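Local coordinates for putative immunoglobulin-blocking virulence protein (Mycoplasma mycoides subsp. capri, PDB 7ADK), which probably takes part in immune evasion by binding or blocking host immunoglobulin, and is held in a complex with a lipoprotein, at residues I531-S536 with I545-T550; S503-G508 with W527-D532; S448-N453 with E478-D483. All coordinates share one frame; numbering follows the deposited sequence.

Interaction 1. Residues I531-S536 with I545-T550; sequences IDYNVS and ITTRIT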
ATOM      1  N   ILE A 531     -11.274 -11.106  25.045  1.00 58.71           N
ATOM      2  CA  ILE A 531     -10.707 -10.022  25.854  1.00 58.71           C
ATOM      3  C   ILE A 531      -9.317  -9.710  25.258  1.00 58.71           C
ATOM      4  O   ILE A 531      -8.980 -10.251  24.213  1.00 58.71           O
ATOM      5  CB  ILE A 531     -10.729 -10.490  27.333  1.00 58.71           C
ATOM      6  CG1 ILE A 531     -12.190 -10.735  27.772  1.00 58.71           C
ATOM      7  CG2 ILE A 531     -10.078  -9.520  28.321  1.00 58.71           C
ATOM      8  CD1 ILE A 531     -12.364 -11.489  29.077  1.00 58.71           C
ATOM      9  N   ASP A 532      -8.490  -8.844  25.834  1.00 57.50           N
ATOM     10  CA  ASP A 532      -7.190  -8.481  25.251  1.00 57.50           C
ATOM     11  C   ASP A 532      -7.335  -7.818  23.865  1.00 57.50           C
ATOM     12  O   ASP A 532      -6.531  -8.002  22.955  1.00 57.50           O
ATOM     13  CB  ASP A 532      -6.181  -9.646  25.307  1.00 57.50           C
ATOM     14  CG  ASP A 532      -5.863 -10.229  26.685  1.00 57.50           C
ATOM     15  OD1 ASP A 532      -6.410  -9.792  27.723  1.00 57.50           O
ATOM     16  OD2 ASP A 532      -5.068 -11.195  26.726  1.00 57.50           O
ATOM     17  N   TYR A 533      -8.406  -7.043  23.701  1.00 57.85           N
ATOM     18  CA  TYR A 533      -8.729  -6.228  22.536  1.00 57.85           C
ATOM     19  C   TYR A 533      -8.180  -4.807  22.700  1.00 57.85           C
ATOM     20  O   TYR A 533      -8.670  -4.031  23.524  1.00 57.85           O
ATOM     21  CB  TYR A 533     -10.244  -6.227  22.370  1.00 57.85           C
ATOM     22  CG  TYR A 533     -10.781  -5.288  21.319  1.00 57.85           C
ATOM     23  CD1 TYR A 533     -10.814  -5.679  19.974  1.00 57.85           C
ATOM     24  CD2 TYR A 533     -11.303  -4.042  21.702  1.00 57.85           C
ATOM     25  CE1 TYR A 533     -11.428  -4.853  19.020  1.00 57.85           C
ATOM     26  CE2 TYR A 533     -11.920  -3.218  20.752  1.00 57.85           C
ATOM     27  CZ  TYR A 533     -12.010  -3.633  19.412  1.00 57.85           C
ATOM     28  OH  TYR A 533     -12.640  -2.862  18.497  1.00 57.85           O
ATOM     29  N   ASN A 534      -7.155  -4.467  21.920  1.00 55.65           N
ATOM     30  CA  ASN A 534      -6.305  -3.297  22.130  1.00 55.65           C
ATOM     31  C   ASN A 534      -6.209  -2.413  20.873  1.00 55.65           C
ATOM     32  O   ASN A 534      -5.124  -1.962  20.508  1.00 55.65           O
ATOM     33  CB  ASN A 534      -4.948  -3.759  22.698  1.00 55.65           C
ATOM     34  CG  ASN A 534      -4.993  -4.263  24.123  1.00 55.65           C
ATOM     35  OD1 ASN A 534      -5.829  -3.923  24.922  1.00 55.65           O
ATOM     36  ND2 ASN A 534      -4.072  -5.066  24.503  1.00 55.65           N
ATOM     37  N   VAL A 535      -7.336  -2.139  20.205  1.00 59.62           N
ATOM     38  CA  VAL A 535      -7.386  -1.266  19.018  1.00 59.62           C
ATOM     39  C   VAL A 535      -7.993   0.099  19.358  1.00 59.62           C
ATOM     40  O   VAL A 535      -9.094   0.203  19.889  1.00 59.62           O
ATOM     41  CB  VAL A 535      -8.051  -1.943  17.799  1.00 59.62           C
ATOM     42  CG1 VAL A 535      -7.527  -3.359  17.584  1.00 59.62           C
ATOM     43  CG2 VAL A 535      -9.559  -2.032  17.873  1.00 59.62           C
ATOM     44  N   SER A 536      -7.256   1.172  19.069  1.00 69.67           N
ATOM     45  CA  SER A 536      -7.745   2.554  19.162  1.00 69.67           C
ATOM     46  C   SER A 536      -7.003   3.498  18.217  1.00 69.67           C
ATOM     47  O   SER A 536      -5.830   3.298  17.904  1.00 69.67           O
ATOM     48  CB  SER A 536      -7.684   3.094  20.595  1.00 69.67           C
ATOM     49  OG  SER A 536      -6.396   3.504  20.980  1.00 69.67           O
ATOM     50  N   ILE A 545       1.688  -2.826  18.353  1.00 63.93           N
ATOM     51  CA  ILE A 545       0.657  -3.064  19.366  1.00 63.93           C
ATOM     52  C   ILE A 545       0.058  -4.446  19.126  1.00 63.93           C
ATOM     53  O   ILE A 545      -0.217  -4.799  17.986  1.00 63.93           O
ATOM     54  CB  ILE A 545      -0.418  -1.946  19.342  1.00 63.93           C
ATOM     55  CG1 ILE A 545       0.155  -0.545  19.621  1.00 63.93           C
ATOM     56  CG2 ILE A 545      -1.584  -2.226  20.296  1.00 63.93           C
ATOM     57  CD1 ILE A 545       0.763  -0.334  21.006  1.00 63.93           C
ATOM     58  N   THR A 546      -0.145  -5.223  20.180  1.00 53.36           N
ATOM     59  CA  THR A 546      -0.655  -6.592  20.103  1.00 53.36           C
ATOM     60  C   THR A 546      -2.093  -6.681  20.591  1.00 53.36           C
ATOM     61  O   THR A 546      -2.459  -6.079  21.594  1.00 53.36           O
ATOM     62  CB  THR A 546       0.274  -7.550  20.849  1.00 53.36           C
ATOM     63  OG1 THR A 546       1.576  -7.459  20.306  1.00 53.36           O
ATOM     64  CG2 THR A 546      -0.125  -9.011  20.701  1.00 53.36           C
ATOM     65  N   THR A 547      -2.936  -7.416  19.878  1.00 54.46           N
ATOM     66  CA  THR A 547      -4.376  -7.520  20.149  1.00 54.46           C
ATOM     67  C   THR A 547      -4.943  -8.842  19.638  1.00 54.46           C
ATOM     68  O   THR A 547      -4.367  -9.460  18.745  1.00 54.46           O
ATOM     69  CB  THR A 547      -5.103  -6.310  19.537  1.00 54.46           C
ATOM     70  OG1 THR A 547      -6.489  -6.351  19.747  1.00 54.46           O
ATOM     71  CG2 THR A 547      -4.894  -6.168  18.051  1.00 54.46           C
ATOM     72  N   ARG A 548      -6.085  -9.285  20.162  1.00 55.17           N
ATOM     73  CA  ARG A 548      -6.850 -10.378  19.553  1.00 55.17           C
ATOM     74  C   ARG A 548      -7.405  -9.985  18.183  1.00 55.17           C
ATOM     75  O   ARG A 548      -7.816  -8.840  17.983  1.00 55.17           O
ATOM     76  CB  ARG A 548      -7.899 -10.927  20.529  1.00 55.17           C
ATOM     77  CG  ARG A 548      -9.087 -10.028  20.890  1.00 55.17           C
ATOM     78  CD  ARG A 548     -10.220  -9.963  19.864  1.00 55.17           C
ATOM     79  NE  ARG A 548     -11.436  -9.429  20.476  1.00 55.17           N
ATOM     80  CZ  ARG A 548     -12.531  -9.030  19.876  1.00 55.17           C
ATOM     81  NH1 ARG A 548     -12.693  -9.117  18.599  1.00 55.17           N
ATOM     82  NH2 ARG A 548     -13.485  -8.501  20.566  1.00 55.17           N
ATOM     83  N   ILE A 549      -7.444 -10.929  17.247  1.00 53.92           N
ATOM     84  CA  ILE A 549      -7.975 -10.695  15.896  1.00 53.92           C
ATOM     85  C   ILE A 549      -9.502 -10.554  15.936  1.00 53.92           C
ATOM     86  O   ILE A 549     -10.188 -11.290  16.644  1.00 53.92           O
ATOM     87  CB  ILE A 549      -7.519 -11.787  14.908  1.00 53.92           C
ATOM     88  CG1 ILE A 549      -6.002 -11.837  14.720  1.00 53.92           C
ATOM     89  CG2 ILE A 549      -8.132 -11.609  13.525  1.00 53.92           C
ATOM     90  CD1 ILE A 549      -5.498 -13.233  14.396  1.00 53.92           C
ATOM     91  N   THR A 550     -10.053  -9.637  15.142  1.00 55.51           N
ATOM     92  CA  THR A 550     -11.481  -9.606  14.803  1.00 55.51           C
ATOM     93  C   THR A 550     -11.698 -10.393  13.519  1.00 55.51           C
ATOM     94  O   THR A 550     -11.078 -10.110  12.495  1.00 55.51           O
ATOM     95  CB  THR A 550     -11.990  -8.174  14.611  1.00 55.51           C
ATOM     96  OG1 THR A 550     -11.941  -7.493  15.830  1.00 55.51           O
ATOM     97  CG2 THR A 550     -13.440  -8.105  14.155  1.00 55.51           C
TER
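Asn-534 and Thr-547 face each other where the loop 531-536 runs over the short edge strand 547-548, and two backbone amides tie the crossing. One comes from the strand: Arg-548 N donates to Asp-532 O over 3.1 Å. The other comes from the loop, Asn-534 N reaching the hydroxyl Thr-547 OG1 at 3.0 Å in a nearly straight bond (173°). The first torsion of Thr-547, with OG1 anti to the backbone N (chi1 179°), puts the hydroxyl where Asn-534 N can reach it, and a side-chain oxygen serves as acceptor. A weak third bond runs from Asn-534 ND2 to Thr-546 O; this amide also donates to Arg-362 O.

Side-chain packing flanks these bonds. Tyr-533 lays CD1 over the centre of the Arg-548 guanidinium, 3.8 Å from CZ, the two planes 38° apart. Val-535 CG1 meets Thr-547 CG2 at 3.9 Å, and Ile-545 CG2 rests against Asn-534 O. Arg-548 NE is fixed from elsewhere, by Thr-530 O just ahead of the loop segment.

Because one bond of the pair uses a threonine hydroxyl, the loop crosses the strand rather than pairing along it, and the link depends on side-chain chemistry as well as backbone.

Interaction 2. Residues S503-G508 with W527-D532; sequences SLYTSG and WINTID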
ATOM      1  N   SER A 503      -5.564 -18.330  22.145  1.00 56.24           N
ATOM      2  CA  SER A 503      -5.366 -16.918  21.843  1.00 56.24           C
ATOM      3  C   SER A 503      -4.895 -16.733  20.411  1.00 56.24           C
ATOM      4  O   SER A 503      -3.818 -17.185  20.039  1.00 56.24           O
ATOM      5  CB  SER A 503      -4.377 -16.322  22.811  1.00 56.24           C
ATOM      6  OG  SER A 503      -5.010 -15.728  23.898  1.00 56.24           O
ATOM      7  N   LEU A 504      -5.728 -16.075  19.609  1.00 50.59           N
ATOM      8  CA  LEU A 504      -5.440 -15.729  18.222  1.00 50.59           C
ATOM      9  C   LEU A 504      -5.061 -14.251  18.191  1.00 50.59           C
ATOM     10  O   LEU A 504      -5.930 -13.389  18.314  1.00 50.59           O
ATOM     11  CB  LEU A 504      -6.637 -16.093  17.319  1.00 50.59           C
ATOM     12  CG  LEU A 504      -7.115 -17.548  17.405  1.00 50.59           C
ATOM     13  CD1 LEU A 504      -8.166 -17.817  16.349  1.00 50.59           C
ATOM     14  CD2 LEU A 504      -5.997 -18.553  17.201  1.00 50.59           C
ATOM     15  N   TYR A 505      -3.769 -13.969  18.081  1.00 51.42           N
ATOM     16  CA  TYR A 505      -3.160 -12.652  18.279  1.00 51.42           C
ATOM     17  C   TYR A 505      -2.397 -12.201  17.032  1.00 51.42           C
ATOM     18  O   TYR A 505      -1.882 -13.021  16.284  1.00 51.42           O
ATOM     19  CB  TYR A 505      -2.181 -12.687  19.470  1.00 51.42           C
ATOM     20  CG  TYR A 505      -2.708 -12.829  20.889  1.00 51.42           C
ATOM     21  CD1 TYR A 505      -3.756 -12.016  21.359  1.00 51.42           C
ATOM     22  CD2 TYR A 505      -2.037 -13.670  21.792  1.00 51.42           C
ATOM     23  CE1 TYR A 505      -4.129 -12.040  22.716  1.00 51.42           C
ATOM     24  CE2 TYR A 505      -2.374 -13.665  23.154  1.00 51.42           C
ATOM     25  CZ  TYR A 505      -3.421 -12.850  23.623  1.00 51.42           C
ATOM     26  OH  TYR A 505      -3.708 -12.835  24.947  1.00 51.42           O
ATOM     27  N   THR A 506      -2.233 -10.896  16.846  1.00 52.42           N
ATOM     28  CA  THR A 506      -1.256 -10.323  15.899  1.00 52.42           C
ATOM     29  C   THR A 506      -0.624  -9.087  16.515  1.00 52.42           C
ATOM     30  O   THR A 506      -1.209  -8.485  17.407  1.00 52.42           O
ATOM     31  CB  THR A 506      -1.829  -9.895  14.528  1.00 52.42           C
ATOM     32  OG1 THR A 506      -2.557  -8.699  14.585  1.00 52.42           O
ATOM     33  CG2 THR A 506      -2.797 -10.873  13.916  1.00 52.42           C
ATOM     34  N   SER A 507       0.530  -8.669  16.000  1.00 57.18           N
ATOM     35  CA  SER A 507       1.119  -7.354  16.290  1.00 57.18           C
ATOM     36  C   SER A 507       0.968  -6.378  15.111  1.00 57.18           C
ATOM     37  O   SER A 507       1.852  -5.555  14.875  1.00 57.18           O
ATOM     38  CB  SER A 507       2.566  -7.502  16.776  1.00 57.18           C
ATOM     39  OG  SER A 507       2.662  -8.410  17.868  1.00 57.18           O
ATOM     40  N   GLY A 508      -0.109  -6.504  14.324  1.00 60.31           N
ATOM     41  CA  GLY A 508      -0.420  -5.699  13.130  1.00 60.31           C
ATOM     42  C   GLY A 508      -1.871  -5.211  13.086  1.00 60.31           C
ATOM     43  O   GLY A 508      -2.481  -5.026  14.136  1.00 60.31           O
ATOM     44  N   TRP A 527     -12.694 -22.139  25.132  1.00 60.02           N
ATOM     45  CA  TRP A 527     -12.814 -20.672  25.140  1.00 60.02           C
ATOM     46  C   TRP A 527     -11.717 -20.025  24.288  1.00 60.02           C
ATOM     47  O   TRP A 527     -10.532 -20.249  24.525  1.00 60.02           O
ATOM     48  CB  TRP A 527     -12.797 -20.158  26.598  1.00 60.02           C
ATOM     49  CG  TRP A 527     -13.052 -18.696  26.830  1.00 60.02           C
ATOM     50  CD1 TRP A 527     -14.271 -18.115  26.894  1.00 60.02           C
ATOM     51  CD2 TRP A 527     -12.098 -17.624  27.096  1.00 60.02           C
ATOM     52  NE1 TRP A 527     -14.139 -16.771  27.181  1.00 60.02           N
ATOM     53  CE2 TRP A 527     -12.821 -16.419  27.323  1.00 60.02           C
ATOM     54  CE3 TRP A 527     -10.694 -17.545  27.200  1.00 60.02           C
ATOM     55  CZ2 TRP A 527     -12.195 -15.210  27.635  1.00 60.02           C
ATOM     56  CZ3 TRP A 527     -10.058 -16.338  27.525  1.00 60.02           C
ATOM     57  CH2 TRP A 527     -10.800 -15.171  27.750  1.00 60.02           C
ATOM     58  N   ILE A 528     -12.095 -19.244  23.276  1.00 58.78           N
ATOM     59  CA  ILE A 528     -11.157 -18.482  22.443  1.00 58.78           C
ATOM     60  C   ILE A 528     -11.090 -17.069  23.022  1.00 58.78           C
ATOM     61  O   ILE A 528     -12.124 -16.457  23.286  1.00 58.78           O
ATOM     62  CB  ILE A 528     -11.552 -18.451  20.942  1.00 58.78           C
ATOM     63  CG1 ILE A 528     -11.905 -19.824  20.346  1.00 58.78           C
ATOM     64  CG2 ILE A 528     -10.403 -17.859  20.110  1.00 58.78           C
ATOM     65  CD1 ILE A 528     -13.363 -20.221  20.475  1.00 58.78           C
ATOM     66  N   ASN A 529      -9.890 -16.551  23.253  1.00 59.63           N
ATOM     67  CA  ASN A 529      -9.682 -15.278  23.920  1.00 59.63           C
ATOM     68  C   ASN A 529     -10.177 -14.110  23.061  1.00 59.63           C
ATOM     69  O   ASN A 529      -9.714 -13.876  21.942  1.00 59.63           O
ATOM     70  CB  ASN A 529      -8.214 -15.112  24.312  1.00 59.63           C
ATOM     71  CG  ASN A 529      -7.962 -13.908  25.187  1.00 59.63           C
ATOM     72  OD1 ASN A 529      -8.856 -13.352  25.801  1.00 59.63           O
ATOM     73  ND2 ASN A 529      -6.738 -13.472  25.259  1.00 59.63           N
ATOM     74  N   THR A 530     -11.133 -13.393  23.639  1.00 58.87           N
ATOM     75  CA  THR A 530     -11.935 -12.311  23.052  1.00 58.87           C
ATOM     76  C   THR A 530     -11.807 -10.998  23.832  1.00 58.87           C
ATOM     77  O   THR A 530     -12.162  -9.921  23.352  1.00 58.87           O
ATOM     78  CB  THR A 530     -13.383 -12.808  23.028  1.00 58.87           C
ATOM     79  OG1 THR A 530     -14.197 -11.939  22.278  1.00 58.87           O
ATOM     80  CG2 THR A 530     -13.974 -12.974  24.435  1.00 58.87           C
ATOM     81  N   ILE A 531     -11.274 -11.106  25.045  1.00 58.71           N
ATOM     82  CA  ILE A 531     -10.707 -10.022  25.854  1.00 58.71           C
ATOM     83  C   ILE A 531      -9.317  -9.710  25.258  1.00 58.71           C
ATOM     84  O   ILE A 531      -8.980 -10.251  24.213  1.00 58.71           O
ATOM     85  CB  ILE A 531     -10.729 -10.490  27.333  1.00 58.71           C
ATOM     86  CG1 ILE A 531     -12.190 -10.735  27.772  1.00 58.71           C
ATOM     87  CG2 ILE A 531     -10.078  -9.520  28.321  1.00 58.71           C
ATOM     88  CD1 ILE A 531     -12.364 -11.489  29.077  1.00 58.71           C
ATOM     89  N   ASP A 532      -8.490  -8.844  25.834  1.00 57.50           N
ATOM     90  CA  ASP A 532      -7.190  -8.481  25.251  1.00 57.50           C
ATOM     91  C   ASP A 532      -7.335  -7.818  23.865  1.00 57.50           C
ATOM     92  O   ASP A 532      -6.531  -8.002  22.955  1.00 57.50           O
ATOM     93  CB  ASP A 532      -6.181  -9.646  25.307  1.00 57.50           C
ATOM     94  CG  ASP A 532      -5.863 -10.229  26.685  1.00 57.50           C
ATOM     95  OD1 ASP A 532      -6.410  -9.792  27.723  1.00 57.50           O
ATOM     96  OD2 ASP A 532      -5.068 -11.195  26.726  1.00 57.50           O
TER
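A buried polar network pins an irregular loop to a strand of the mixed beta-sheet: strand 502-506, which runs parallel to strand 473-481 and antiparallel to 547-548, meets the loop 527-532 through side chains. The example illustrates how a connection lacking regular secondary structure can be fixed by a few well-placed polar groups.

Asn-529 is the hub. Its CG stands anti to the backbone N (chi1 -171°), and the amide beyond it is directed at the strand. ND2 donates to Ser-503 OG at 3.2 Å, the hydroxyl lying 11° out of the amide plane, and also to Asp-532 OD2 within its own loop, at the same distance and almost exactly in that plane. Ser-503 OG has a further partner in Glu-501 OE1.

Tyr-505 supplies the second link. Its OH donates to Asp-532 OD2 at 2.8 Å, and OD2 accepts with its anti lone pair, the one away from the other carboxylate oxygen; the carboxylate lies at the ring edge with its plane only 9° from the ring's. Arg-352 and Arg-362 add salt bridges to OD2, which would probably stabilise the buried negative charge. Arg-362 also bonds Tyr-505 OH, joining tyrosine and carboxylate through a common basic residue.

Apolar contact is slight and lies apart from this network, with Leu-504 CG and Ile-528 CG2 4.3 Å apart. The loop is therefore held chiefly where its own asparagine and the tyrosine of the strand converge on one oxygen: Tyr-505 OH reaches Asp-532 OD2 close to the carboxylate plane, whereas Asn-529 ND2 meets the same atom from above that plane.

Interaction 3. Residues S448-N453 with E478-D483; sequences SYRIKN and ELFFSD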
ATOM      1  N   SER A 448       1.696 -23.554  28.698  1.00 70.68           N
ATOM      2  CA  SER A 448       1.468 -22.700  27.539  1.00 70.68           C
ATOM      3  C   SER A 448       2.521 -22.928  26.473  1.00 70.68           C
ATOM      4  O   SER A 448       3.706 -22.760  26.727  1.00 70.68           O
ATOM      5  CB  SER A 448       1.443 -21.243  27.976  1.00 70.68           C
ATOM      6  OG  SER A 448       1.427 -20.386  26.861  1.00 70.68           O
ATOM      7  N   TYR A 449       2.091 -23.193  25.257  1.00 68.73           N
ATOM      8  CA  TYR A 449       2.919 -23.034  24.069  1.00 68.73           C
ATOM      9  C   TYR A 449       2.624 -21.655  23.483  1.00 68.73           C
ATOM     10  O   TYR A 449       1.457 -21.313  23.323  1.00 68.73           O
ATOM     11  CB  TYR A 449       2.613 -24.138  23.064  1.00 68.73           C
ATOM     12  CG  TYR A 449       2.908 -25.537  23.534  1.00 68.73           C
ATOM     13  CD1 TYR A 449       4.199 -26.066  23.395  1.00 68.73           C
ATOM     14  CD2 TYR A 449       1.890 -26.305  24.119  1.00 68.73           C
ATOM     15  CE1 TYR A 449       4.477 -27.367  23.835  1.00 68.73           C
ATOM     16  CE2 TYR A 449       2.167 -27.602  24.572  1.00 68.73           C
ATOM     17  CZ  TYR A 449       3.458 -28.131  24.428  1.00 68.73           C
ATOM     18  OH  TYR A 449       3.710 -29.391  24.846  1.00 68.73           O
ATOM     19  N   ARG A 450       3.657 -20.862  23.177  1.00 61.06           N
ATOM     20  CA  ARG A 450       3.563 -19.561  22.494  1.00 61.06           C
ATOM     21  C   ARG A 450       4.345 -19.637  21.186  1.00 61.06           C
ATOM     22  O   ARG A 450       5.562 -19.773  21.220  1.00 61.06           O
ATOM     23  CB  ARG A 450       4.117 -18.410  23.358  1.00 61.06           C
ATOM     24  CG  ARG A 450       3.689 -18.374  24.835  1.00 61.06           C
ATOM     25  CD  ARG A 450       4.313 -17.159  25.538  1.00 61.06           C
ATOM     26  NE  ARG A 450       3.554 -15.952  25.228  1.00 61.06           N
ATOM     27  CZ  ARG A 450       3.928 -14.702  25.099  1.00 61.06           C
ATOM     28  NH1 ARG A 450       2.978 -13.857  24.907  1.00 61.06           N
ATOM     29  NH2 ARG A 450       5.152 -14.278  25.160  1.00 61.06           N
ATOM     30  N   ILE A 451       3.670 -19.554  20.042  1.00 58.49           N
ATOM     31  CA  ILE A 451       4.296 -19.586  18.721  1.00 58.49           C
ATOM     32  C   ILE A 451       4.265 -18.162  18.165  1.00 58.49           C
ATOM     33  O   ILE A 451       3.186 -17.641  17.904  1.00 58.49           O
ATOM     34  CB  ILE A 451       3.590 -20.594  17.790  1.00 58.49           C
ATOM     35  CG1 ILE A 451       3.272 -21.977  18.400  1.00 58.49           C
ATOM     36  CG2 ILE A 451       4.396 -20.752  16.502  1.00 58.49           C
ATOM     37  CD1 ILE A 451       4.452 -22.818  18.862  1.00 58.49           C
ATOM     38  N   LYS A 452       5.422 -17.521  18.002  1.00 60.42           N
ATOM     39  CA  LYS A 452       5.541 -16.090  17.695  1.00 60.42           C
ATOM     40  C   LYS A 452       6.016 -15.844  16.277  1.00 60.42           C
ATOM     41  O   LYS A 452       6.889 -16.549  15.798  1.00 60.42           O
ATOM     42  CB  LYS A 452       6.459 -15.376  18.690  1.00 60.42           C
ATOM     43  CG  LYS A 452       5.909 -15.318  20.109  1.00 60.42           C
ATOM     44  CD  LYS A 452       6.910 -14.761  21.109  1.00 60.42           C
ATOM     45  CE  LYS A 452       7.288 -13.309  20.934  1.00 60.42           C
ATOM     46  NZ  LYS A 452       6.284 -12.371  21.332  1.00 60.42           N
ATOM     47  N   ASN A 453       5.478 -14.810  15.634  1.00 61.51           N
ATOM     48  CA  ASN A 453       5.826 -14.364  14.286  1.00 61.51           C
ATOM     49  C   ASN A 453       5.499 -15.385  13.187  1.00 61.51           C
ATOM     50  O   ASN A 453       6.263 -15.554  12.239  1.00 61.51           O
ATOM     51  CB  ASN A 453       7.278 -13.858  14.244  1.00 61.51           C
ATOM     52  CG  ASN A 453       7.583 -12.757  15.226  1.00 61.51           C
ATOM     53  OD1 ASN A 453       6.894 -11.753  15.295  1.00 61.51           O
ATOM     54  ND2 ASN A 453       8.611 -12.906  16.014  1.00 61.51           N
ATOM     55  N   GLU A 478      -1.001 -19.872  22.558  1.00 59.00           N
ATOM     56  CA  GLU A 478      -0.965 -18.516  22.004  1.00 59.00           C
ATOM     57  C   GLU A 478      -0.295 -18.568  20.629  1.00 59.00           C
ATOM     58  O   GLU A 478       0.864 -18.963  20.508  1.00 59.00           O
ATOM     59  CB  GLU A 478      -0.226 -17.524  22.923  1.00 59.00           C
ATOM     60  CG  GLU A 478      -0.882 -17.282  24.289  1.00 59.00           C
ATOM     61  CD  GLU A 478      -0.126 -16.315  25.226  1.00 59.00           C
ATOM     62  OE1 GLU A 478       0.870 -15.693  24.812  1.00 59.00           O
ATOM     63  OE2 GLU A 478      -0.526 -16.145  26.396  1.00 59.00           O
ATOM     64  N   LEU A 479      -1.013 -18.157  19.586  1.00 56.70           N
ATOM     65  CA  LEU A 479      -0.506 -18.052  18.223  1.00 56.70           C
ATOM     66  C   LEU A 479      -0.456 -16.577  17.840  1.00 56.70           C
ATOM     67  O   LEU A 479      -1.495 -15.924  17.842  1.00 56.70           O
ATOM     68  CB  LEU A 479      -1.417 -18.834  17.259  1.00 56.70           C
ATOM     69  CG  LEU A 479      -1.633 -20.322  17.567  1.00 56.70           C
ATOM     70  CD1 LEU A 479      -2.573 -20.941  16.540  1.00 56.70           C
ATOM     71  CD2 LEU A 479      -0.341 -21.115  17.571  1.00 56.70           C
ATOM     72  N   PHE A 480       0.726 -16.055  17.514  1.00 53.29           N
ATOM     73  CA  PHE A 480       0.906 -14.685  17.042  1.00 53.29           C
ATOM     74  C   PHE A 480       1.145 -14.670  15.531  1.00 53.29           C
ATOM     75  O   PHE A 480       2.271 -14.871  15.067  1.00 53.29           O
ATOM     76  CB  PHE A 480       2.035 -13.984  17.795  1.00 53.29           C
ATOM     77  CG  PHE A 480       1.860 -13.910  19.292  1.00 53.29           C
ATOM     78  CD1 PHE A 480       2.157 -15.013  20.114  1.00 53.29           C
ATOM     79  CD2 PHE A 480       1.377 -12.723  19.863  1.00 53.29           C
ATOM     80  CE1 PHE A 480       1.930 -14.946  21.495  1.00 53.29           C
ATOM     81  CE2 PHE A 480       1.147 -12.661  21.243  1.00 53.29           C
ATOM     82  CZ  PHE A 480       1.408 -13.772  22.050  1.00 53.29           C
ATOM     83  N   PHE A 481       0.081 -14.460  14.764  1.00 53.26           N
ATOM     84  CA  PHE A 481       0.115 -14.414  13.310  1.00 53.26           C
ATOM     85  C   PHE A 481       0.592 -13.064  12.785  1.00 53.26           C
ATOM     86  O   PHE A 481       0.256 -12.013  13.321  1.00 53.26           O
ATOM     87  CB  PHE A 481      -1.267 -14.740  12.763  1.00 53.26           C
ATOM     88  CG  PHE A 481      -1.716 -16.165  12.977  1.00 53.26           C
ATOM     89  CD1 PHE A 481      -1.250 -17.184  12.133  1.00 53.26           C
ATOM     90  CD2 PHE A 481      -2.633 -16.472  13.989  1.00 53.26           C
ATOM     91  CE1 PHE A 481      -1.711 -18.497  12.287  1.00 53.26           C
ATOM     92  CE2 PHE A 481      -3.088 -17.786  14.146  1.00 53.26           C
ATOM     93  CZ  PHE A 481      -2.645 -18.795  13.286  1.00 53.26           C
ATOM     94  N   SER A 482       1.342 -13.072  11.693  1.00 58.66           N
ATOM     95  CA  SER A 482       1.720 -11.851  10.993  1.00 58.66           C
ATOM     96  C   SER A 482       0.612 -11.393  10.031  1.00 58.66           C
ATOM     97  O   SER A 482       0.063 -12.198   9.288  1.00 58.66           O
ATOM     98  CB  SER A 482       3.038 -12.128  10.284  1.00 58.66           C
ATOM     99  OG  SER A 482       3.634 -10.940   9.848  1.00 58.66           O
ATOM    100  N   ASP A 483       0.275 -10.105   9.989  1.00 64.47           N
ATOM    101  CA  ASP A 483      -0.815  -9.572   9.153  1.00 64.47           C
ATOM    102  C   ASP A 483      -0.397  -9.262   7.703  1.00 64.47           C
ATOM    103  O   ASP A 483      -1.250  -8.977   6.863  1.00 64.47           O
ATOM    104  CB  ASP A 483      -1.415  -8.311   9.786  1.00 64.47           C
ATOM    105  CG  ASP A 483      -0.542  -7.068   9.610  1.00 64.47           C
ATOM    106  OD1 ASP A 483       0.683  -7.128   9.848  1.00 64.47           O
ATOM    107  OD2 ASP A 483      -1.103  -6.027   9.217  1.00 64.47           O
TER
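Strands 448-452 and 478-481 run parallel, their axes 4.9 Å apart at closest and 6° from aligned, with Arg-450 opposite Glu-478 and Ile-451 opposite Leu-479. Glu-478 N donates to Tyr-449 O, Ile-451 N to Glu-478 O, and Phe-480 N to Ile-451 O at 3.0 Å.

On one face of the sheet Arg-450 and Glu-478 lie side by side in a salt bridge. The guanidinium presents NE and NH1 to one oxygen, with OE1 2.7 Å from NE and 2.8 Å from NH1, while the carboxylate stands 81° from the guanidinium plane. Tyr-372 OH holds the other oxygen, OE2, and Ala-368 O takes Arg-450 NH2, so the buried ion pair has partners beyond itself. The Lys-452 chain is bent at chi3 and chi4, and NZ lies over the face of the Phe-480 ring, a cation-pi contact 4.9 Å from its centroid. On the other face Ile-451 CG1 packs against Leu-479 CD2 at 3.8 Å.

The pair closes a beta-alpha-beta unit through helix 464-467. Strand 415-422 borders 448-454 across the sheet, 502-506 lies beyond 473-481, and the end of helix 364-369 supplies the carbonyl of Ala-368.

Overall arrangement
All three contacts reach one mixed sheet, and together they show how the chemistry of a contact changes with its place in a fold. Interaction 3 is a buried pairing of two parallel strands, carried by backbone bonds and an ion pair. Interaction 2, also buried, joins strand to loop, and side-chain polar groups replace the backbone bonds. Interaction 1 is partly buried: at strand 547-548, beside 502-506, backbone N-H groups bond one carbonyl and one hydroxyl, and a tyrosine covers a guanidinium. Interactions 1 and 2 share Ile-531 and Asp-532, their centres about 7 Å apart. Strand 502-506 bonds to 473-481, and Tyr-505 meets Phe-480, joining interactions 2 and 3.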